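Local coordinates for SusD superfamily protein (Bacteroides fragilis NCTC 9343, PDB 3NQP) that probably binds glycans at the outer membrane and helps deliver them for uptake, at residues L174-S177 with M178-F181. Numbering follows the deposited sequence.
Sequences LNKS and MEYF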
loop_
_atom_site.group_PDB
_atom_site.type_symbol
_atom_site.label_atom_id
_atom_site.label_comp_id
_atom_site.label_asym_id
_atom_site.label_seq_id
_atom_site.Cartn_x
_atom_site.Cartn_y
_atom_site.Cartn_z
ATOM N N LEU A 174 17.988 -3.404 -6.720
ATOM C CA LEU A 174 17.870 -3.762 -5.313
ATOM C C LEU A 174 19.233 -4.250 -4.788
ATOM O O LEU A 174 19.648 -3.899 -3.681
ATOM C CB LEU A 174 16.827 -4.839 -5.120
ATOM C CG LEU A 174 15.372 -4.366 -5.322
ATOM C CD1 LEU A 174 14.390 -5.567 -5.457
ATOM C CD2 LEU A 174 14.935 -3.427 -4.198
ATOM N N ASN A 175 19.912 -5.073 -5.569
ATOM C CA ASN A 175 21.247 -5.552 -5.170
ATOM C C ASN A 175 22.253 -4.417 -5.035
ATOM O O ASN A 175 23.045 -4.435 -4.132
ATOM C CB ASN A 175 21.802 -6.607 -6.144
ATOM C CG ASN A 175 21.117 -7.973 -6.002
ATOM O OD1 ASN A 175 20.489 -8.297 -4.980
ATOM N ND2 ASN A 175 21.267 -8.792 -7.032
ATOM N N LYS A 176 22.231 -3.456 -5.950
ATOM C CA LYS A 176 23.134 -2.312 -5.865
ATOM C C LYS A 176 22.801 -1.485 -4.606
ATOM O O LYS A 176 23.697 -1.045 -3.917
ATOM C CB LYS A 176 23.034 -1.465 -7.110
ATOM C CG LYS A 176 24.293 -0.698 -7.458
ATOM C CD LYS A 176 25.443 -1.550 -7.932
ATOM C CE LYS A 176 26.546 -0.672 -8.583
ATOM N NZ LYS A 176 27.916 -1.018 -8.132
ATOM N N SER A 177 21.506 -1.299 -4.323
ATOM C CA SER A 177 21.052 -0.625 -3.085
ATOM C C SER A 177 21.693 -1.296 -1.879
ATOM O O SER A 177 22.284 -0.606 -1.067
ATOM C CB SER A 177 19.521 -0.547 -2.957
ATOM O OG SER A 177 19.085 0.110 -1.717
HETATM N N MSE A 178 21.606 -2.612 -1.770
HETATM C CA MSE A 178 22.207 -3.319 -0.614
HETATM C C MSE A 178 23.744 -3.153 -0.642
HETATM O O MSE A 178 24.411 -3.043 0.404
HETATM C CB MSE A 178 21.822 -4.802 -0.585
HETATM C CG MSE A 178 20.367 -5.118 -0.569
HETATM SE SE MSE A 178 19.670 -4.497 1.181
HETATM C CE MSE A 178 20.689 -5.694 2.276
ATOM N N GLU A 179 24.333 -3.152 -1.839
ATOM C CA GLU A 179 25.771 -3.073 -1.898
ATOM C C GLU A 179 26.248 -1.746 -1.347
ATOM O O GLU A 179 27.207 -1.684 -0.591
ATOM C CB GLU A 179 26.245 -3.271 -3.341
ATOM C CG GLU A 179 27.723 -3.336 -3.533
ATOM C CD GLU A 179 28.068 -3.450 -5.026
ATOM O OE1 GLU A 179 27.302 -4.113 -5.771
ATOM O OE2 GLU A 179 29.068 -2.839 -5.448
ATOM N N TYR A 180 25.552 -0.677 -1.698
ATOM C CA TYR A 180 25.910 0.641 -1.199
ATOM C C TYR A 180 25.613 0.815 0.291
ATOM O O TYR A 180 26.415 1.387 0.995
ATOM C CB TYR A 180 25.222 1.754 -2.019
ATOM C CG TYR A 180 25.901 2.097 -3.305
ATOM C CD1 TYR A 180 27.136 2.730 -3.318
ATOM C CD2 TYR A 180 25.292 1.820 -4.521
ATOM C CE1 TYR A 180 27.760 3.067 -4.485
ATOM C CE2 TYR A 180 25.912 2.159 -5.710
ATOM C CZ TYR A 180 27.139 2.775 -5.699
ATOM O OH TYR A 180 27.726 3.092 -6.909
ATOM N N PHE A 181 24.467 0.352 0.767
ATOM C CA PHE A 181 24.132 0.486 2.191
ATOM C C PHE A 181 25.139 -0.290 3.090
ATOM O O PHE A 181 25.411 0.101 4.238
ATOM C CB PHE A 181 22.717 -0.027 2.446
ATOM C CG PHE A 181 21.596 0.980 2.154
ATOM C CD1 PHE A 181 21.622 2.246 2.687
ATOM C CD2 PHE A 181 20.465 0.597 1.446
ATOM C CE1 PHE A 181 20.576 3.131 2.467
ATOM C CE2 PHE A 181 19.453 1.478 1.194
ATOM C CZ PHE A 181 19.519 2.768 1.707
#
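M178 to F181 each send a backbone N-H back to the carbonyl four residues earlier, the i to i+4 pattern of an alpha-helix: this is the last part of helix 163-181, consistent with the TPR-like helical part of the SusD fold. The bond from M178 N to L174 O is 3.0 Å long, and that from Y180 N to K176 O is 2.9 Å. F181 N meets S177 O at 3.0 Å, with an N-H...O angle of 167°; E179 N to N175 O is more bent, at 145°.

One face of the helix packs on helices 110-135 and 200-216, with L174 reaching A125 of the first and L206 of the second. K176 and E179 form an i to i+3 salt bridge, a weak one, with NZ 3.4 Å from OE2. The glutamate is stretched out beyond CG, whereas the lysine bends at chi2 and again at chi4 to bring NZ toward the OE2 side of the carboxylate. Its aliphatic part also serves Y180: K176 CG lies 3.7 Å from Y180 CE2, the two side chains crossing at a slant, and both residues touch helix 110-135, through Y121 and through N114 and L117 respectively.

M178, a selenomethionine, turns the other way, towards T203 and M207 of helix 200-216. Its CG stands anti to the carbonyl carbon (chi1 -57°), which keeps that methylene near the L174 carbonyl oxygen.

The buried S177 hydroxyl is satisfied by hydrogen bonds with G118 O and T203 OG1, one on each neighbouring helix. F181 lies on the same side, its ring edge-to-face with F115, and F181 CE2 comes within 3.2 Å of S177 OG.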